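Long-range contact in magnetosome protein MamA (Magnetospirillum gryphiswaldense, PDB 3AS8), which probably acts as a tetratricopeptide-repeat scaffold on magnetosomes, recognising copies of itself to assemble into larger complexes: residues I6-H18 / M30-V44. Residues are numbered along the deposited sequence; the frame is centred on the assembly and turned at random.
Sequences IRQVYYRDKGISH and MLEQVYDADAFDVEV
R12 grips D41 side-on with two nitrogens, one to each carboxylate oxygen. NE lies 2.8 Å from D41 OD2 in a nearly straight bond (174°) within the guanidinium plane, whereas NH2 reaches D41 OD1 at 3.3 Å. The arginine gets there because CG stands anti to the backbone N (chi1 -179°) and the chain runs extended to NE, its CG resting on CG2 of V44. D41 OD1 also accepts from V44 N, approached from above the carboxylate plane, so the N-cap of helix 42-54 is tied to the first helix. A leucine in place of R12 would probably leave the D41 carboxylate without its charged mate, the capping bond from V44 N remaining but the polar tie between the two helices lost.

Along the same helix, Y11 is covered on one face by CB of Q33, 4.2 Å from the ring centroid in a CH-pi contact, while SD of M30 meets the ring edge 3.5 Å from CD1, a Met-aromatic contact. M30 is a knob set among Y11, K14, G15 and H18, with its CB packed on G15 CA at 3.7 Å. L31 CD2 comes closer still, 3.5 Å from G15 CA, and also touches I16. Back toward the N-terminus, R7 NH1 donates to Q33 O at 2.8 Å, and R7 NE forms a salt bridge with D4; the Q33 amide nitrogen is held by V29 O.

Helices 5-20 and 24-31 thus pack as an antiparallel hairpin, whose first helix also reaches the start of helix 42-54 across the connecting loop, an arrangement characteristic of the helix-turn-helix stacking of tetratricopeptide repeats.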
ATOM      1  N   ILE A   6     -31.416  15.132   1.818  1.00 48.94           N
ATOM      2  CA  ILE A   6     -31.883  13.806   2.286  1.00 46.95           C
ATOM      3  C   ILE A   6     -31.386  12.646   1.312  1.00 42.07           C
ATOM      4  O   ILE A   6     -30.887  11.566   1.754  1.00 37.38           O
ATOM      5  CB  ILE A   6     -33.418  13.879   2.571  1.00 51.98           C
ATOM      6  CG1 ILE A   6     -33.991  12.614   3.219  1.00 53.96           C
ATOM      7  CG2 ILE A   6     -34.183  14.256   1.322  1.00 57.65           C
ATOM      8  CD1 ILE A   6     -35.189  12.898   4.205  1.00 58.42           C
ATOM      9  N   ARG A   7     -31.479  12.861   0.009  1.00 39.80           N
ATOM     10  CA  ARG A   7     -31.092  11.779  -0.905  1.00 39.09           C
ATOM     11  C   ARG A   7     -29.568  11.549  -0.877  1.00 36.78           C
ATOM     12  O   ARG A   7     -29.101  10.400  -0.813  1.00 37.96           O
ATOM     13  CB  ARG A   7     -31.534  12.082  -2.331  1.00 40.69           C
ATOM     14  CG  ARG A   7     -31.253  10.967  -3.344  1.00 39.29           C
ATOM     15  CD  ARG A   7     -31.306  11.527  -4.784  1.00 44.64           C
ATOM     16  NE  ARG A   7     -30.165  12.390  -5.028  1.00 42.08           N
ATOM     17  CZ  ARG A   7     -28.982  11.939  -5.430  1.00 44.22           C
ATOM     18  NH1 ARG A   7     -28.813  10.671  -5.722  1.00 43.49           N
ATOM     19  NH2 ARG A   7     -27.982  12.778  -5.554  1.00 47.42           N
ATOM     20  N   GLN A   8     -28.813  12.619  -0.952  1.00 37.70           N
ATOM     21  CA  GLN A   8     -27.342  12.537  -0.911  1.00 39.70           C
ATOM     22  C   GLN A   8     -26.932  11.761   0.362  1.00 39.55           C
ATOM     23  O   GLN A   8     -26.151  10.824   0.306  1.00 39.10           O
ATOM     24  CB  GLN A   8     -26.735  13.923  -0.917  1.00 43.27           C
ATOM     25  CG  GLN A   8     -26.457  14.532  -2.323  1.00 49.75           C
ATOM     26  CD  GLN A   8     -26.143  16.034  -2.315  1.00 56.01           C
ATOM     27  OE1 GLN A   8     -25.597  16.556  -3.276  1.00 63.52           O
ATOM     28  NE2 GLN A   8     -26.511  16.732  -1.247  1.00 60.61           N
ATOM     29  N   VAL A   9     -27.516  12.129   1.504  1.00 24.33           N
ATOM     30  CA  VAL A   9     -27.028  11.642   2.809  1.00 25.58           C
ATOM     31  C   VAL A   9     -27.425  10.203   2.953  1.00 23.86           C
ATOM     32  O   VAL A   9     -26.685   9.397   3.545  1.00 24.89           O
ATOM     33  CB  VAL A   9     -27.459  12.550   3.997  1.00 26.86           C
ATOM     34  CG1 VAL A   9     -26.766  12.101   5.316  1.00 30.09           C
ATOM     35  CG2 VAL A   9     -27.098  13.962   3.719  1.00 33.81           C
ATOM     36  N   TYR A  10     -28.543   9.827   2.355  1.00 21.21           N
ATOM     37  CA  TYR A  10     -28.930   8.434   2.328  1.00 20.26           C
ATOM     38  C   TYR A  10     -27.850   7.528   1.636  1.00 18.34           C
ATOM     39  O   TYR A  10     -27.476   6.466   2.149  1.00 19.16           O
ATOM     40  CB  TYR A  10     -30.320   8.253   1.655  1.00 20.10           C
ATOM     41  CG  TYR A  10     -30.794   6.810   1.533  1.00 18.62           C
ATOM     42  CD1 TYR A  10     -31.416   6.160   2.602  1.00 24.79           C
ATOM     43  CD2 TYR A  10     -30.680   6.114   0.347  1.00 20.67           C
ATOM     44  CE1 TYR A  10     -31.842   4.876   2.489  1.00 28.63           C
ATOM     45  CE2 TYR A  10     -31.115   4.854   0.221  1.00 21.72           C
ATOM     46  CZ  TYR A  10     -31.688   4.222   1.288  1.00 26.47           C
ATOM     47  OH  TYR A  10     -32.129   2.939   1.157  1.00 33.81           O
ATOM     48  N   TYR A  11     -27.411   7.934   0.453  1.00 19.35           N
ATOM     49  CA  TYR A  11     -26.517   7.080  -0.389  1.00 19.94           C
ATOM     50  C   TYR A  11     -25.102   7.166   0.202  1.00 21.06           C
ATOM     51  O   TYR A  11     -24.402   6.190   0.248  1.00 20.71           O
ATOM     52  CB  TYR A  11     -26.562   7.508  -1.894  1.00 20.23           C
ATOM     53  CG  TYR A  11     -27.896   7.106  -2.529  1.00 21.25           C
ATOM     54  CD1 TYR A  11     -28.219   5.783  -2.740  1.00 23.81           C
ATOM     55  CD2 TYR A  11     -28.872   8.072  -2.822  1.00 22.07           C
ATOM     56  CE1 TYR A  11     -29.478   5.395  -3.304  1.00 25.64           C
ATOM     57  CE2 TYR A  11     -30.102   7.716  -3.294  1.00 22.15           C
ATOM     58  CZ  TYR A  11     -30.412   6.369  -3.560  1.00 27.33           C
ATOM     59  OH  TYR A  11     -31.685   6.038  -4.072  1.00 31.81           O
ATOM     60  N   ARG A  12     -24.753   8.330   0.767  1.00 20.84           N
ATOM     61  CA  ARG A  12     -23.433   8.516   1.409  1.00 22.65           C
ATOM     62  C   ARG A  12     -23.270   7.619   2.577  1.00 22.00           C
ATOM     63  O   ARG A  12     -22.324   6.878   2.636  1.00 22.04           O
ATOM     64  CB  ARG A  12     -23.228   9.957   1.811  1.00 22.72           C
ATOM     65  CG  ARG A  12     -21.869  10.262   2.474  1.00 27.70           C
ATOM     66  CD  ARG A  12     -21.848  11.766   2.943  1.00 29.27           C
ATOM     67  NE  ARG A  12     -20.475  12.190   3.159  1.00 33.55           N
ATOM     68  CZ  ARG A  12     -19.743  11.828   4.214  1.00 38.11           C
ATOM     69  NH1 ARG A  12     -20.267  11.055   5.178  1.00 38.17           N
ATOM     70  NH2 ARG A  12     -18.492  12.256   4.321  1.00 38.57           N
ATOM     71  N   ASP A  13     -24.200   7.676   3.513  1.00 22.87           N
ATOM     72  CA  ASP A  13     -24.119   6.900   4.716  1.00 23.71           C
ATOM     73  C   ASP A  13     -24.144   5.409   4.398  1.00 22.51           C
ATOM     74  O   ASP A  13     -23.355   4.632   4.977  1.00 21.27           O
ATOM     75  CB  ASP A  13     -25.336   7.137   5.671  1.00 24.68           C
ATOM     76  CG  ASP A  13     -25.339   8.535   6.352  1.00 31.75           C
ATOM     77  OD1 ASP A  13     -24.369   9.327   6.148  1.00 37.69           O
ATOM     78  OD2 ASP A  13     -26.370   8.815   7.086  1.00 42.93           O
ATOM     79  N   LYS A  14     -25.103   4.990   3.552  1.00 21.57           N
ATOM     80  CA  LYS A  14     -25.227   3.591   3.210  1.00 22.65           C
ATOM     81  C   LYS A  14     -23.934   3.083   2.448  1.00 22.03           C
ATOM     82  O   LYS A  14     -23.443   1.938   2.679  1.00 22.01           O
ATOM     83  CB  LYS A  14     -26.515   3.337   2.419  1.00 23.77           C
ATOM     84  CG  LYS A  14     -27.144   1.987   2.625  1.00 28.22           C
ATOM     85  CD  LYS A  14     -28.580   1.945   2.037  1.00 31.33           C
ATOM     86  CE  LYS A  14     -29.450   0.817   2.605  1.00 39.75           C
ATOM     87  NZ  LYS A  14     -28.748  -0.473   2.972  1.00 40.94           N
ATOM     88  N   GLY A  15     -23.430   3.905   1.531  1.00 20.51           N
ATOM     89  CA  GLY A  15     -22.276   3.524   0.719  1.00 20.61           C
ATOM     90  C   GLY A  15     -20.986   3.339   1.505  1.00 19.85           C
ATOM     91  O   GLY A  15     -20.248   2.347   1.372  1.00 19.71           O
ATOM     92  N   ILE A  16     -20.715   4.322   2.336  1.00 19.43           N
ATOM     93  CA  ILE A  16     -19.547   4.278   3.196  1.00 21.05           C
ATOM     94  C   ILE A  16     -19.657   3.134   4.183  1.00 21.79           C
ATOM     95  O   ILE A  16     -18.668   2.457   4.538  1.00 22.44           O
ATOM     96  CB  ILE A  16     -19.382   5.611   3.907  1.00 20.38           C
ATOM     97  CG1 ILE A  16     -18.970   6.667   2.868  1.00 19.26           C
ATOM     98  CG2 ILE A  16     -18.384   5.468   5.049  1.00 20.88           C
ATOM     99  CD1 ILE A  16     -19.082   8.142   3.442  1.00 22.83           C
ATOM    100  N   SER A  17     -20.857   2.890   4.654  1.00 22.31           N
ATOM    101  CA  SER A  17     -21.027   1.743   5.524  1.00 24.73           C
ATOM    102  C   SER A  17     -20.649   0.431   4.762  1.00 23.40           C
ATOM    103  O   SER A  17     -19.842  -0.411   5.236  1.00 22.67           O
ATOM    104  CB  SER A  17     -22.450   1.755   6.070  1.00 26.07           C
ATOM    105  OG  SER A  17     -22.635   0.672   6.911  1.00 34.05           O
ATOM    106  N   HIS A  18     -21.181   0.283   3.553  1.00 20.82           N
ATOM    107  CA  HIS A  18     -20.915  -0.943   2.813  1.00 21.23           C
ATOM    108  C   HIS A  18     -19.359  -1.088   2.643  1.00 21.22           C
ATOM    109  O   HIS A  18     -18.767  -2.136   2.890  1.00 22.55           O
ATOM    110  CB  HIS A  18     -21.560  -0.908   1.445  1.00 20.37           C
ATOM    111  CG  HIS A  18     -23.040  -1.148   1.419  1.00 22.86           C
ATOM    112  ND1 HIS A  18     -23.658  -2.135   2.142  1.00 27.84           N
ATOM    113  CD2 HIS A  18     -24.010  -0.579   0.654  1.00 24.36           C
ATOM    114  CE1 HIS A  18     -24.947  -2.140   1.863  1.00 29.21           C
ATOM    115  NE2 HIS A  18     -25.187  -1.198   0.970  1.00 23.40           N
ATOM    116  N   MET A  30     -24.125   2.293  -4.455  1.00 18.76           N
ATOM    117  CA  MET A  30     -24.594   3.447  -3.672  1.00 20.00           C
ATOM    118  C   MET A  30     -23.765   4.696  -3.888  1.00 18.44           C
ATOM    119  O   MET A  30     -24.319   5.802  -4.063  1.00 19.82           O
ATOM    120  CB  MET A  30     -24.627   3.120  -2.174  1.00 20.45           C
ATOM    121  CG  MET A  30     -25.615   2.005  -1.695  1.00 27.98           C
ATOM    122  SD  MET A  30     -27.346   2.446  -1.935  1.00 46.83           S
ATOM    123  CE  MET A  30     -27.780   1.468  -3.345  1.00 41.17           C
ATOM    124  N   LEU A  31     -22.448   4.594  -3.808  1.00 18.84           N
ATOM    125  CA  LEU A  31     -21.623   5.837  -3.813  1.00 19.50           C
ATOM    126  C   LEU A  31     -21.576   6.511  -5.170  1.00 21.18           C
ATOM    127  O   LEU A  31     -21.411   7.731  -5.252  1.00 20.40           O
ATOM    128  CB  LEU A  31     -20.233   5.658  -3.184  1.00 18.44           C
ATOM    129  CG  LEU A  31     -20.121   5.353  -1.668  1.00 19.47           C
ATOM    130  CD1 LEU A  31     -18.681   4.933  -1.233  1.00 19.53           C
ATOM    131  CD2 LEU A  31     -20.783   6.372  -0.743  1.00 19.27           C
ATOM    132  N   GLU A  32     -21.790   5.757  -6.237  1.00 19.96           N
ATOM    133  CA  GLU A  32     -21.913   6.352  -7.550  1.00 21.78           C
ATOM    134  C   GLU A  32     -23.072   7.365  -7.628  1.00 23.78           C
ATOM    135  O   GLU A  32     -23.066   8.259  -8.488  1.00 24.71           O
ATOM    136  CB  GLU A  32     -22.181   5.264  -8.588  1.00 22.71           C
ATOM    137  CG  GLU A  32     -20.912   4.612  -9.110  1.00 26.69           C
ATOM    138  CD  GLU A  32     -21.135   3.541 -10.210  1.00 29.76           C
ATOM    139  OE1 GLU A  32     -22.259   3.005 -10.353  1.00 31.96           O
ATOM    140  OE2 GLU A  32     -20.165   3.244 -10.937  1.00 27.86           O
ATOM    141  N   GLN A  33     -24.051   7.209  -6.749  1.00 23.60           N
ATOM    142  CA  GLN A  33     -25.253   8.019  -6.782  1.00 26.59           C
ATOM    143  C   GLN A  33     -25.103   9.273  -5.955  1.00 29.75           C
ATOM    144  O   GLN A  33     -26.047  10.085  -5.897  1.00 32.93           O
ATOM    145  CB  GLN A  33     -26.446   7.193  -6.272  1.00 25.66           C
ATOM    146  CG  GLN A  33     -26.764   6.039  -7.194  1.00 27.09           C
ATOM    147  CD  GLN A  33     -27.951   5.235  -6.728  1.00 29.25           C
ATOM    148  OE1 GLN A  33     -29.072   5.728  -6.814  1.00 26.63           O
ATOM    149  NE2 GLN A  33     -27.723   3.997  -6.245  1.00 24.93           N
ATOM    150  N   VAL A  34     -23.974   9.408  -5.248  1.00 29.66           N
ATOM    151  CA  VAL A  34     -23.666  10.666  -4.561  1.00 30.90           C
ATOM    152  C   VAL A  34     -22.349  11.338  -4.979  1.00 31.24           C
ATOM    153  O   VAL A  34     -22.194  12.560  -4.787  1.00 31.60           O
ATOM    154  CB  VAL A  34     -23.745  10.561  -3.006  1.00 31.15           C
ATOM    155  CG1 VAL A  34     -22.880   9.479  -2.421  1.00 26.81           C
ATOM    156  CG2 VAL A  34     -23.396  11.925  -2.396  1.00 36.31           C
ATOM    157  N   TYR A  35     -21.413  10.578  -5.554  1.00 29.15           N
ATOM    158  CA  TYR A  35     -20.123  11.151  -5.924  1.00 29.29           C
ATOM    159  C   TYR A  35     -20.348  12.221  -6.982  1.00 32.35           C
ATOM    160  O   TYR A  35     -21.050  11.993  -7.947  1.00 32.02           O
ATOM    161  CB  TYR A  35     -19.119  10.089  -6.449  1.00 28.79           C
ATOM    162  CG  TYR A  35     -17.880  10.729  -6.998  1.00 27.13           C
ATOM    163  CD1 TYR A  35     -16.973  11.365  -6.137  1.00 29.72           C
ATOM    164  CD2 TYR A  35     -17.612  10.741  -8.358  1.00 30.46           C
ATOM    165  CE1 TYR A  35     -15.807  12.048  -6.633  1.00 31.31           C
ATOM    166  CE2 TYR A  35     -16.426  11.384  -8.868  1.00 30.24           C
ATOM    167  CZ  TYR A  35     -15.555  12.043  -7.995  1.00 30.68           C
ATOM    168  OH  TYR A  35     -14.433  12.668  -8.494  1.00 36.52           O
ATOM    169  N   ASP A  36     -19.661  13.351  -6.829  1.00 33.88           N
ATOM    170  CA  ASP A  36     -19.819  14.487  -7.737  1.00 38.59           C
ATOM    171  C   ASP A  36     -18.464  15.189  -7.735  1.00 40.51           C
ATOM    172  O   ASP A  36     -18.058  15.691  -6.693  1.00 40.86           O
ATOM    173  CB  ASP A  36     -20.938  15.418  -7.216  1.00 39.92           C
ATOM    174  CG  ASP A  36     -21.167  16.621  -8.111  1.00 46.02           C
ATOM    175  OD1 ASP A  36     -22.220  17.266  -7.966  1.00 48.52           O
ATOM    176  OD2 ASP A  36     -20.302  16.876  -8.979  1.00 46.66           O
ATOM    177  N   ALA A  37     -17.743  15.141  -8.857  1.00 43.58           N
ATOM    178  CA  ALA A  37     -16.464  15.885  -9.019  1.00 47.94           C
ATOM    179  C   ALA A  37     -16.488  17.397  -8.698  1.00 52.40           C
ATOM    180  O   ALA A  37     -15.430  17.947  -8.346  1.00 54.79           O
ATOM    181  CB  ALA A  37     -15.874  15.682 -10.443  1.00 49.33           C
ATOM    182  N   ASP A  38     -17.639  18.070  -8.808  1.00 55.69           N
ATOM    183  CA  ASP A  38     -17.694  19.551  -8.569  1.00 60.98           C
ATOM    184  C   ASP A  38     -17.940  19.881  -7.100  1.00 60.34           C
ATOM    185  O   ASP A  38     -17.324  20.817  -6.577  1.00 62.83           O
ATOM    186  CB  ASP A  38     -18.766  20.266  -9.388  1.00 64.88           C
ATOM    187  CG  ASP A  38     -19.021  19.605 -10.704  1.00 67.13           C
ATOM    188  OD1 ASP A  38     -20.053  18.884 -10.779  1.00 65.73           O
ATOM    189  OD2 ASP A  38     -18.180  19.791 -11.627  1.00 70.64           O
ATOM    190  N   ALA A  39     -18.840  19.124  -6.447  1.00 56.76           N
ATOM    191  CA  ALA A  39     -19.052  19.259  -4.997  1.00 54.71           C
ATOM    192  C   ALA A  39     -18.266  18.119  -4.349  1.00 49.34           C
ATOM    193  O   ALA A  39     -18.824  17.210  -3.711  1.00 47.13           O
ATOM    194  CB  ALA A  39     -20.545  19.205  -4.637  1.00 54.70           C
ATOM    195  N   PHE A  40     -16.953  18.182  -4.512  1.00 47.97           N
ATOM    196  CA  PHE A  40     -16.069  17.110  -4.048  1.00 44.31           C
ATOM    197  C   PHE A  40     -16.064  16.751  -2.513  1.00 42.07           C
ATOM    198  O   PHE A  40     -15.828  17.610  -1.681  1.00 43.40           O
ATOM    199  CB  PHE A  40     -14.658  17.395  -4.522  1.00 45.44           C
ATOM    200  CG  PHE A  40     -13.785  16.184  -4.468  1.00 45.80           C
ATOM    201  CD1 PHE A  40     -13.853  15.221  -5.482  1.00 43.80           C
ATOM    202  CD2 PHE A  40     -12.962  15.946  -3.352  1.00 47.24           C
ATOM    203  CE1 PHE A  40     -13.082  14.085  -5.415  1.00 44.18           C
ATOM    204  CE2 PHE A  40     -12.180  14.793  -3.290  1.00 45.17           C
ATOM    205  CZ  PHE A  40     -12.246  13.880  -4.307  1.00 45.13           C
ATOM    206  N   ASP A  41     -16.240  15.458  -2.173  1.00 38.08           N
ATOM    207  CA  ASP A  41     -16.317  14.943  -0.771  1.00 36.78           C
ATOM    208  C   ASP A  41     -15.267  13.848  -0.592  1.00 35.70           C
ATOM    209  O   ASP A  41     -15.394  12.804  -1.243  1.00 32.25           O
ATOM    210  CB  ASP A  41     -17.719  14.373  -0.566  1.00 35.48           C
ATOM    211  CG  ASP A  41     -17.966  13.715   0.827  1.00 37.43           C
ATOM    212  OD1 ASP A  41     -17.088  13.089   1.499  1.00 39.42           O
ATOM    213  OD2 ASP A  41     -19.135  13.791   1.251  1.00 40.50           O
ATOM    214  N   VAL A  42     -14.252  14.070   0.273  1.00 36.62           N
ATOM    215  CA  VAL A  42     -13.030  13.191   0.293  1.00 35.24           C
ATOM    216  C   VAL A  42     -13.388  11.799   0.804  1.00 33.66           C
ATOM    217  O   VAL A  42     -12.883  10.789   0.305  1.00 32.20           O
ATOM    218  CB  VAL A  42     -11.816  13.797   1.093  1.00 37.35           C
ATOM    219  CG1 VAL A  42     -12.110  13.955   2.547  1.00 39.41           C
ATOM    220  CG2 VAL A  42     -10.557  12.916   0.956  1.00 36.66           C
ATOM    221  N   GLU A  43     -14.333  11.729   1.722  1.00 31.89           N
ATOM    222  CA  GLU A  43     -14.684  10.437   2.332  1.00 31.67           C
ATOM    223  C   GLU A  43     -15.470   9.548   1.344  1.00 27.85           C
ATOM    224  O   GLU A  43     -15.290   8.311   1.328  1.00 27.28           O
ATOM    225  CB  GLU A  43     -15.446  10.750   3.603  1.00 34.19           C
ATOM    226  CG  GLU A  43     -15.195   9.837   4.755  1.00 40.06           C
ATOM    227  CD  GLU A  43     -13.750   9.651   5.125  1.00 42.28           C
ATOM    228  OE1 GLU A  43     -13.371   8.469   5.300  1.00 46.04           O
ATOM    229  OE2 GLU A  43     -13.005  10.643   5.268  1.00 45.58           O
ATOM    230  N   VAL A  44     -16.279  10.197   0.492  1.00 27.13           N
ATOM    231  CA  VAL A  44     -16.997   9.546  -0.572  1.00 25.16           C
ATOM    232  C   VAL A  44     -15.959   9.114  -1.640  1.00 25.90           C
ATOM    233  O   VAL A  44     -15.933   7.919  -2.026  1.00 22.82           O
ATOM    234  CB  VAL A  44     -18.109  10.451  -1.149  1.00 26.50           C
ATOM    235  CG1 VAL A  44     -18.597   9.907  -2.510  1.00 25.40           C
ATOM    236  CG2 VAL A  44     -19.286  10.596  -0.104  1.00 23.19           C
TER
HETATM  237  O   HOH W   1     -29.880   8.494  -6.676  1.00 51.28           O
HETATM  238  O   HOH W   2     -24.527  14.102  -5.317  1.00 57.99           O